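Side-chain contacts in substrate-binding protein (Synechococcus sp., PDB 6WPN), which probably binds a sugar, perhaps an oligosaccharide, in the periplasm as the solute-capturing component of an ABC-type uptake system: residues A[160-165]-A[169-174]; A[184-189]-A[226-231]; A[277-282]-A[361-366]. All blocks are in the same frame, centred on the assembly; numbering follows the deposited sequence.

How the interactions relate
Interactions 1 and 2 follow one another along the chain and touch, with centres about 14 Å apart: Trp-165 CZ3 meets Trp-228 CH2 at 3.5 Å, and Pro-169 leans on Phe-227. Together they form one apolar region tying helix 168-179 and the loops on either side of it to helix 219-233. Interaction 3 opens after interaction 2 closes and stands apart, its centre about 22 Å from that of interaction 1 and about 28 Å from interaction 2; it is a separate polar contact pinning helix 359-374 to the end of helix 276-280. The mixed beta sheet links interactions 1 and 3: Tyr-171 packs on strand 260-263, Thr-282 begins strand 282-285, and both strands pair with 137-149.

Interaction 1 (A[160-165]-A[169-174]); sequences RAPRRW and PAYARS
Pro-162 lies over one face of the Tyr-171 ring, and the two side chains cross at about a right angle. The proline CD makes the closest approach, 3.4 Å from Tyr-171 CG. Pro-162 CD stands 3.6 Å from the centroid of the Tyr-171 ring and only 20° off the ring normal, the geometry of a CH-pi contact. It is displaced toward the rim, on the CB side of the ring, and the neighbouring proline carbon reaches along that same side, with Pro-162 CG 3.6 Å from Tyr-171 CD2. A short edge of the pyrrolidine ring therefore rests on the inner half of the aromatic face.

The tyrosine presents this face because its CG lies roughly anti to the backbone N (chi1 152°), which carries the ring off the helix toward the loop. At the far end of the ring the hydroxyl is hydrogen-bonded to the carbonyl oxygen of Gly-183, so the buried phenol is anchored at its tip as well as packed on its face. With a leucine here, Pro-162 would probably lose the flat surface it rests on, and Gly-183 O would be left without its hydroxyl partner.

Closer to the start of the helix, Trp-165 O meets Pro-169 CD at 3.4 Å. Proline has no N-H to offer this carbonyl, so the approach is made by carbon, and no hydrogen bond joins the two segments. The Trp-165 side chain sets out away from this helix, and its NE1 is hydrogen-bonded to Gln-202 OE1 of helix 195-202.

This proline-aromatic contact folds the loop after helix 150-155 back against the first turns of the helix that follows it, 168-179. Strand 260-263 lies beside it, with Leu-260 touching both Ala-161 and Tyr-171, while backbone hydrogen bonds of Arg-163 and Trp-165 with Thr-289 tether the loop.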
loop_
_atom_site.group_PDB
_atom_site.type_symbol
_atom_site.label_atom_id
_atom_site.label_comp_id
_atom_site.label_asym_id
_atom_site.label_seq_id
_atom_site.Cartn_x
_atom_site.Cartn_y
_atom_site.Cartn_z
ATOM N N ARG A 160 -7.406 0.558 -25.150
ATOM C CA ARG A 160 -6.741 0.118 -23.930
ATOM C C ARG A 160 -6.418 1.324 -23.064
ATOM O O ARG A 160 -6.453 2.470 -23.518
ATOM C CB ARG A 160 -5.465 -0.677 -24.225
ATOM C CG ARG A 160 -4.421 0.086 -25.008
ATOM C CD ARG A 160 -3.269 -0.826 -25.376
ATOM N NE ARG A 160 -2.495 -0.310 -26.497
ATOM C CZ ARG A 160 -1.617 -1.027 -27.190
ATOM N NH1 ARG A 160 -1.412 -2.302 -26.869
ATOM N NH2 ARG A 160 -0.953 -0.481 -28.192
ATOM N N ALA A 161 -6.102 1.041 -21.800
ATOM C CA ALA A 161 -5.754 2.044 -20.807
ATOM C C ALA A 161 -4.256 2.330 -20.837
ATOM O O ALA A 161 -3.453 1.447 -21.155
ATOM C CB ALA A 161 -6.159 1.574 -19.412
ATOM N N PRO A 162 -3.853 3.551 -20.503
ATOM C CA PRO A 162 -2.425 3.874 -20.491
ATOM C C PRO A 162 -1.711 3.132 -19.374
ATOM O O PRO A 162 -2.314 2.689 -18.395
ATOM C CB PRO A 162 -2.407 5.387 -20.254
ATOM C CG PRO A 162 -3.670 5.648 -19.487
ATOM C CD PRO A 162 -4.680 4.686 -20.053
ATOM N N ARG A 163 -0.401 2.995 -19.533
ATOM C CA ARG A 163 0.415 2.334 -18.533
ATOM C C ARG A 163 1.481 3.238 -17.943
ATOM O O ARG A 163 2.111 2.856 -16.953
ATOM C CB ARG A 163 1.074 1.076 -19.117
ATOM C CG ARG A 163 0.077 -0.012 -19.458
ATOM C CD ARG A 163 0.607 -0.892 -20.560
ATOM N NE ARG A 163 1.596 -1.848 -20.068
ATOM C CZ ARG A 163 2.127 -2.811 -20.813
ATOM N NH1 ARG A 163 1.759 -2.939 -22.083
ATOM N NH2 ARG A 163 3.023 -3.642 -20.290
ATOM N N ARG A 164 1.694 4.419 -18.507
ATOM C CA ARG A 164 2.622 5.390 -17.958
ATOM C C ARG A 164 1.891 6.703 -17.705
ATOM O O ARG A 164 0.896 7.016 -18.366
ATOM C CB ARG A 164 3.827 5.562 -18.888
ATOM C CG ARG A 164 4.712 4.318 -18.875
ATOM C CD ARG A 164 5.817 4.328 -19.915
ATOM N NE ARG A 164 6.511 3.040 -19.937
ATOM C CZ ARG A 164 7.621 2.785 -20.630
ATOM N NH1 ARG A 164 8.179 3.730 -21.379
ATOM N NH2 ARG A 164 8.177 1.579 -20.576
ATOM N N TRP A 165 2.389 7.465 -16.722
ATOM C CA TRP A 165 1.682 8.661 -16.266
ATOM C C TRP A 165 1.597 9.750 -17.336
ATOM O O TRP A 165 0.602 10.485 -17.381
ATOM C CB TRP A 165 2.344 9.220 -15.004
ATOM C CG TRP A 165 2.078 8.420 -13.762
ATOM C CD1 TRP A 165 2.958 7.611 -13.109
ATOM C CD2 TRP A 165 0.850 8.357 -13.023
ATOM N NE1 TRP A 165 2.358 7.050 -12.006
ATOM C CE2 TRP A 165 1.063 7.491 -11.932
ATOM C CE3 TRP A 165 -0.408 8.948 -13.178
ATOM C CZ2 TRP A 165 0.067 7.197 -11.005
ATOM C CZ3 TRP A 165 -1.396 8.658 -12.256
ATOM C CH2 TRP A 165 -1.152 7.789 -11.182
ATOM N N PRO A 169 -3.070 12.178 -19.083
ATOM C CA PRO A 169 -3.917 13.320 -19.483
ATOM C C PRO A 169 -4.702 13.081 -20.763
ATOM O O PRO A 169 -5.925 13.264 -20.770
ATOM C CB PRO A 169 -2.906 14.467 -19.626
ATOM C CG PRO A 169 -1.818 14.112 -18.692
ATOM C CD PRO A 169 -1.685 12.617 -18.819
ATOM N N ALA A 170 -4.037 12.668 -21.845
ATOM C CA ALA A 170 -4.749 12.420 -23.099
ATOM C C ALA A 170 -5.837 11.367 -22.921
ATOM O O ALA A 170 -6.936 11.501 -23.469
ATOM C CB ALA A 170 -3.763 11.994 -24.186
ATOM N N TYR A 171 -5.548 10.318 -22.147
ATOM C CA TYR A 171 -6.541 9.287 -21.861
ATOM C C TYR A 171 -7.713 9.853 -21.072
ATOM O O TYR A 171 -8.878 9.618 -21.415
ATOM C CB TYR A 171 -5.875 8.137 -21.103
ATOM C CG TYR A 171 -6.780 7.355 -20.174
ATOM C CD1 TYR A 171 -7.672 6.409 -20.664
ATOM C CD2 TYR A 171 -6.712 7.536 -18.798
ATOM C CE1 TYR A 171 -8.486 5.684 -19.810
ATOM C CE2 TYR A 171 -7.519 6.820 -17.940
ATOM C CZ TYR A 171 -8.402 5.894 -18.451
ATOM O OH TYR A 171 -9.211 5.182 -17.587
ATOM N N ALA A 172 -7.418 10.602 -20.002
ATOM C CA ALA A 172 -8.470 11.139 -19.143
ATOM C C ALA A 172 -9.398 12.067 -19.916
ATOM O O ALA A 172 -10.615 12.060 -19.697
ATOM C CB ALA A 172 -7.854 11.870 -17.947
ATOM N N ARG A 173 -8.841 12.887 -20.807
ATOM C CA ARG A 173 -9.673 13.763 -21.625
ATOM C C ARG A 173 -10.637 12.956 -22.487
ATOM O O ARG A 173 -11.831 13.270 -22.557
ATOM C CB ARG A 173 -8.796 14.668 -22.491
ATOM C CG ARG A 173 -8.029 15.701 -21.689
ATOM C CD ARG A 173 -7.429 16.783 -22.562
ATOM N NE ARG A 173 -6.091 16.436 -23.032
ATOM C CZ ARG A 173 -4.970 16.820 -22.430
ATOM N NH1 ARG A 173 -5.029 17.565 -21.333
ATOM N NH2 ARG A 173 -3.794 16.458 -22.923
ATOM N N SER A 174 -10.138 11.897 -23.137
ATOM C CA SER A 174 -10.996 11.101 -24.012
ATOM C C SER A 174 -12.152 10.482 -23.239
ATOM O O SER A 174 -13.279 10.412 -23.745
ATOM C CB SER A 174 -10.180 10.009 -24.709
ATOM O OG SER A 174 -9.368 10.550 -25.737
#

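Interaction 2 (A[184-189]-A[226-231]); sequences LFVTVV and AFWTDL
Leu-184 and Val-186 both make their closest approach to the helix at the same carbon, Trp-228 CH2, at the outermost corner of the indole. Val-186 comes closer: its CG2 lies 3.7 Å from Trp-228 CH2, and its CB is 3.9 Å from the same carbon. The valine also spans to the next ring atom, with Val-186 CB 4.0 Å from Trp-228 CZ3. The two side chains cross at about a right angle, and the methyl approaches the ring obliquely. Leu-184 instead arrives at the edge, near the plane of the indole, with CD1 4.4 Å from Trp-228 CH2, a looser touch.

Val-186 has CG1 anti to its backbone N (chi1 179°), which leaves CG2 on the branch beside that nitrogen and facing the tryptophan.

Within the helix, the Phe-227 ring turns its edge to the indole and places CD1 3.6 Å above the plane, over the centre of Trp-228. The tryptophan thus has its sequence neighbour over one face while its six-membered end reaches toward the loop. No hydrogen bond crosses between the segments, and the contact is wholly apolar; the indole NE1 has a weak hydrogen bond to Ser-199 OG.

Just beyond Val-186 the loop bends in an ST turn, where Thr-187 OG1 accepts from Val-189 N at 3.2 Å. The same oxygen is also hydrogen-bonded to Gln-244 O, which ties the turn to the chain just ahead of helix 246-254.

This is a fully buried junction between the loop 184-189 and helix 219-233. The ring of Trp-165, from the loop ahead of helix 168-179, meets that of Trp-228 with the planes at about 70°. Helix 195-202 closes over the junction through Leu-196, which touches both Val-186 and Trp-228, and helix 388-403 adds Met-403 against the indole.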
loop_
_atom_site.group_PDB
_atom_site.type_symbol
_atom_site.label_atom_id
_atom_site.label_comp_id
_atom_site.label_asym_id
_atom_site.label_seq_id
_atom_site.Cartn_x
_atom_site.Cartn_y
_atom_site.Cartn_z
ATOM N N LEU A 184 -9.748 8.318 -13.955
ATOM C CA LEU A 184 -9.045 7.802 -12.786
ATOM C C LEU A 184 -9.437 8.623 -11.562
ATOM O O LEU A 184 -10.122 9.643 -11.663
ATOM C CB LEU A 184 -7.526 7.815 -12.995
ATOM C CG LEU A 184 -6.827 9.171 -12.919
ATOM C CD1 LEU A 184 -5.326 8.975 -12.760
ATOM C CD2 LEU A 184 -7.137 10.026 -14.153
ATOM N N PHE A 185 -8.985 8.156 -10.399
ATOM C CA PHE A 185 -9.338 8.770 -9.120
ATOM C C PHE A 185 -8.144 8.597 -8.193
ATOM O O PHE A 185 -7.897 7.488 -7.714
ATOM C CB PHE A 185 -10.587 8.113 -8.524
ATOM C CG PHE A 185 -11.127 8.799 -7.296
ATOM C CD1 PHE A 185 -10.439 8.770 -6.092
ATOM C CD2 PHE A 185 -12.354 9.439 -7.341
ATOM C CE1 PHE A 185 -10.943 9.392 -4.970
ATOM C CE2 PHE A 185 -12.869 10.061 -6.219
ATOM C CZ PHE A 185 -12.163 10.040 -5.030
ATOM N N VAL A 186 -7.404 9.670 -7.936
ATOM C CA VAL A 186 -6.307 9.637 -6.976
ATOM C C VAL A 186 -6.607 10.671 -5.900
ATOM O O VAL A 186 -6.730 11.866 -6.194
ATOM C CB VAL A 186 -4.949 9.895 -7.643
ATOM C CG1 VAL A 186 -3.841 9.878 -6.605
ATOM C CG2 VAL A 186 -4.689 8.857 -8.725
ATOM N N THR A 187 -6.735 10.211 -4.659
ATOM C CA THR A 187 -7.141 11.086 -3.574
ATOM C C THR A 187 -5.993 11.996 -3.148
ATOM O O THR A 187 -4.815 11.629 -3.215
ATOM C CB THR A 187 -7.636 10.274 -2.375
ATOM O OG1 THR A 187 -8.156 11.165 -1.381
ATOM C CG2 THR A 187 -6.502 9.448 -1.765
ATOM N N VAL A 188 -6.353 13.202 -2.718
ATOM C CA VAL A 188 -5.408 14.158 -2.161
ATOM C C VAL A 188 -5.800 14.529 -0.726
ATOM O O VAL A 188 -5.397 15.564 -0.203
ATOM C CB VAL A 188 -5.268 15.385 -3.091
ATOM C CG1 VAL A 188 -6.535 16.205 -3.122
ATOM C CG2 VAL A 188 -4.057 16.246 -2.742
ATOM N N VAL A 189 -6.589 13.670 -0.084
ATOM C CA VAL A 189 -6.920 13.798 1.334
ATOM C C VAL A 189 -5.643 13.474 2.100
ATOM O O VAL A 189 -5.110 12.363 1.958
ATOM C CB VAL A 189 -8.091 12.885 1.726
ATOM C CG1 VAL A 189 -8.254 12.837 3.239
ATOM C CG2 VAL A 189 -9.372 13.375 1.070
ATOM N N ALA A 226 2.234 20.604 -11.126
ATOM C CA ALA A 226 1.451 21.119 -12.244
ATOM C C ALA A 226 0.623 20.017 -12.892
ATOM O O ALA A 226 -0.498 20.262 -13.352
ATOM C CB ALA A 226 2.373 21.772 -13.272
ATOM N N PHE A 227 1.168 18.800 -12.947
ATOM C CA PHE A 227 0.442 17.674 -13.520
ATOM C C PHE A 227 -0.911 17.496 -12.845
ATOM O O PHE A 227 -1.956 17.485 -13.506
ATOM C CB PHE A 227 1.288 16.403 -13.392
ATOM C CG PHE A 227 0.625 15.155 -13.922
ATOM C CD1 PHE A 227 -0.113 14.336 -13.080
ATOM C CD2 PHE A 227 0.766 14.787 -15.254
ATOM C CE1 PHE A 227 -0.715 13.182 -13.556
ATOM C CE2 PHE A 227 0.172 13.631 -15.739
ATOM C CZ PHE A 227 -0.572 12.826 -14.889
ATOM N N TRP A 228 -0.908 17.387 -11.516
ATOM C CA TRP A 228 -2.143 17.125 -10.787
ATOM C C TRP A 228 -3.024 18.362 -10.711
ATOM O O TRP A 228 -4.255 18.258 -10.770
ATOM C CB TRP A 228 -1.807 16.599 -9.396
ATOM C CG TRP A 228 -1.214 15.236 -9.466
ATOM C CD1 TRP A 228 0.084 14.888 -9.239
ATOM C CD2 TRP A 228 -1.897 14.032 -9.816
ATOM N NE1 TRP A 228 0.251 13.535 -9.418
ATOM C CE2 TRP A 228 -0.953 12.987 -9.772
ATOM C CE3 TRP A 228 -3.220 13.734 -10.164
ATOM C CZ2 TRP A 228 -1.290 11.668 -10.053
ATOM C CZ3 TRP A 228 -3.550 12.426 -10.445
ATOM C CH2 TRP A 228 -2.591 11.410 -10.387
ATOM N N THR A 229 -2.420 19.545 -10.590
ATOM C CA THR A 229 -3.205 20.773 -10.575
ATOM C C THR A 229 -3.979 20.936 -11.878
ATOM O O THR A 229 -5.191 21.180 -11.870
ATOM C CB THR A 229 -2.292 21.977 -10.346
ATOM O OG1 THR A 229 -1.635 21.845 -9.081
ATOM C CG2 THR A 229 -3.102 23.270 -10.363
ATOM N N ASP A 230 -3.293 20.769 -13.012
ATOM C CA ASP A 230 -3.928 20.966 -14.311
ATOM C C ASP A 230 -5.005 19.917 -14.575
ATOM O O ASP A 230 -6.049 20.227 -15.158
ATOM C CB ASP A 230 -2.871 20.936 -15.416
ATOM C CG ASP A 230 -1.897 22.099 -15.328
ATOM O OD1 ASP A 230 -2.259 23.149 -14.752
ATOM O OD2 ASP A 230 -0.765 21.966 -15.843
ATOM N N LEU A 231 -4.777 18.673 -14.156
ATOM C CA LEU A 231 -5.804 17.650 -14.327
ATOM C C LEU A 231 -7.086 18.042 -13.601
ATOM O O LEU A 231 -8.184 17.956 -14.162
ATOM C CB LEU A 231 -5.295 16.297 -13.825
ATOM C CG LEU A 231 -4.359 15.496 -14.732
ATOM C CD1 LEU A 231 -4.056 14.149 -14.104
ATOM C CD2 LEU A 231 -4.953 15.312 -16.107
#

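Interaction 3 (A[277-282]-A[361-366]); sequences GVAAVT and EAQIRD
The chain leaves helix 276-280 through Val-281 and enters a strand at Thr-282, whose CA lies 8.5 Å from the CA of Gln-363, the closest CA pair between the turn and segment 361-366. At this exit Thr-282 N donates to Ala-279 O at 3.1 Å.

Gln-363 bridges the gap between the backbones. With chi1 at -173° the side chain swings off the helix opposite its own N and stays extended, so the amide reaches the turn. Gln-363 NE2 donates to Ala-279 O at 2.7 Å, with an N-H...O angle of 157°; the nitrogen lies in the carbonyl plane, and the oxygen is close to the plane of the amide. Ala-279 O thus accepts two N-H groups, one from a side-chain amide gripping the helix near its C-terminal end. The approach of Gln-363 NE2 to Thr-282 O is implausibly short and strongly bent, a weak and doubtful bond.

Gln-363 OE1 accepts from Gln-272 NE2, which probably fixes which way round the amide sits.

Helix 359-374 is thereby pinned to the turn leading into strand 282-285, while helix 265-274 packs beside it through Leu-268, against Gln-363 and Ile-364.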
loop_
_atom_site.group_PDB
_atom_site.type_symbol
_atom_site.label_atom_id
_atom_site.label_comp_id
_atom_site.label_asym_id
_atom_site.label_seq_id
_atom_site.Cartn_x
_atom_site.Cartn_y
_atom_site.Cartn_z
ATOM N N GLY A 277 -22.196 -6.647 -13.402
ATOM C CA GLY A 277 -22.154 -5.992 -14.699
ATOM C C GLY A 277 -20.820 -5.321 -14.971
ATOM O O GLY A 277 -20.321 -5.343 -16.099
ATOM N N VAL A 278 -20.226 -4.716 -13.942
ATOM C CA VAL A 278 -18.930 -4.063 -14.107
ATOM C C VAL A 278 -17.800 -5.086 -14.139
ATOM O O VAL A 278 -16.851 -4.952 -14.923
ATOM C CB VAL A 278 -18.716 -3.024 -12.991
ATOM C CG1 VAL A 278 -17.350 -2.383 -13.125
ATOM C CG2 VAL A 278 -19.810 -1.974 -13.043
ATOM N N ALA A 279 -17.869 -6.114 -13.290
ATOM C CA ALA A 279 -16.819 -7.126 -13.286
ATOM C C ALA A 279 -16.777 -7.898 -14.599
ATOM O O ALA A 279 -15.699 -8.318 -15.033
ATOM C CB ALA A 279 -17.011 -8.083 -12.108
ATOM N N ALA A 280 -17.928 -8.075 -15.256
ATOM C CA ALA A 280 -17.948 -8.808 -16.521
ATOM C C ALA A 280 -17.197 -8.062 -17.620
ATOM O O ALA A 280 -16.701 -8.691 -18.561
ATOM C CB ALA A 280 -19.388 -9.084 -16.956
ATOM N N VAL A 281 -17.103 -6.733 -17.521
ATOM C CA VAL A 281 -16.381 -5.907 -18.483
ATOM C C VAL A 281 -15.079 -5.373 -17.897
ATOM O O VAL A 281 -14.482 -4.451 -18.461
ATOM C CB VAL A 281 -17.256 -4.756 -19.008
ATOM C CG1 VAL A 281 -18.542 -5.304 -19.613
ATOM C CG2 VAL A 281 -17.560 -3.758 -17.898
ATOM N N THR A 282 -14.641 -5.912 -16.763
ATOM C CA THR A 282 -13.401 -5.507 -16.113
ATOM C C THR A 282 -12.257 -6.423 -16.532
ATOM O O THR A 282 -12.415 -7.649 -16.550
ATOM C CB THR A 282 -13.566 -5.552 -14.592
ATOM O OG1 THR A 282 -14.560 -4.605 -14.184
ATOM C CG2 THR A 282 -12.246 -5.248 -13.892
ATOM N N GLU A 361 -13.738 -17.054 -11.829
ATOM C CA GLU A 361 -12.489 -17.576 -11.288
ATOM C C GLU A 361 -11.322 -17.308 -12.226
ATOM O O GLU A 361 -10.199 -17.071 -11.768
ATOM C CB GLU A 361 -12.612 -19.075 -11.023
ATOM C CG GLU A 361 -13.506 -19.434 -9.853
ATOM C CD GLU A 361 -13.522 -20.925 -9.582
ATOM O OE1 GLU A 361 -12.518 -21.599 -9.906
ATOM O OE2 GLU A 361 -14.534 -21.427 -9.048
ATOM N N ALA A 362 -11.568 -17.340 -13.539
ATOM C CA ALA A 362 -10.515 -17.038 -14.501
ATOM C C ALA A 362 -10.065 -15.588 -14.379
ATOM O O ALA A 362 -8.863 -15.299 -14.432
ATOM C CB ALA A 362 -10.996 -17.343 -15.919
ATOM N N GLN A 363 -11.016 -14.667 -14.206
ATOM C CA GLN A 363 -10.671 -13.266 -13.994
ATOM C C GLN A 363 -9.822 -13.087 -12.741
ATOM O O GLN A 363 -8.817 -12.366 -12.760
ATOM C CB GLN A 363 -11.948 -12.431 -13.905
ATOM C CG GLN A 363 -11.721 -10.934 -13.849
ATOM C CD GLN A 363 -13.026 -10.169 -13.787
ATOM O OE1 GLN A 363 -13.896 -10.475 -12.973
ATOM N NE2 GLN A 363 -13.180 -9.185 -14.665
ATOM N N ILE A 364 -10.210 -13.740 -11.638
ATOM C CA ILE A 364 -9.454 -13.625 -10.391
ATOM C C ILE A 364 -8.063 -14.217 -10.560
ATOM O O ILE A 364 -7.074 -13.694 -10.032
ATOM C CB ILE A 364 -10.212 -14.307 -9.235
ATOM C CG1 ILE A 364 -11.519 -13.573 -8.933
ATOM C CG2 ILE A 364 -9.336 -14.396 -7.994
ATOM C CD1 ILE A 364 -11.351 -12.089 -8.725
ATOM N N ARG A 365 -7.968 -15.319 -11.301
ATOM C CA ARG A 365 -6.673 -15.922 -11.570
ATOM C C ARG A 365 -5.807 -14.996 -12.419
ATOM O O ARG A 365 -4.605 -14.857 -12.161
ATOM C CB ARG A 365 -6.882 -17.281 -12.244
ATOM C CG ARG A 365 -5.630 -18.098 -12.491
ATOM C CD ARG A 365 -5.092 -17.854 -13.878
ATOM N NE ARG A 365 -4.069 -18.827 -14.238
ATOM C CZ ARG A 365 -4.230 -19.770 -15.160
ATOM N NH1 ARG A 365 -5.381 -19.859 -15.819
ATOM N NH2 ARG A 365 -3.239 -20.613 -15.430
ATOM N N ASP A 366 -6.406 -14.341 -13.423
ATOM C CA ASP A 366 -5.665 -13.394 -14.253
ATOM C C ASP A 366 -5.100 -12.249 -13.422
ATOM O O ASP A 366 -3.974 -11.793 -13.662
ATOM C CB ASP A 366 -6.555 -12.827 -15.361
ATOM C CG ASP A 366 -7.031 -13.882 -16.344
ATOM O OD1 ASP A 366 -6.378 -14.946 -16.457
ATOM O OD2 ASP A 366 -8.060 -13.633 -17.016
#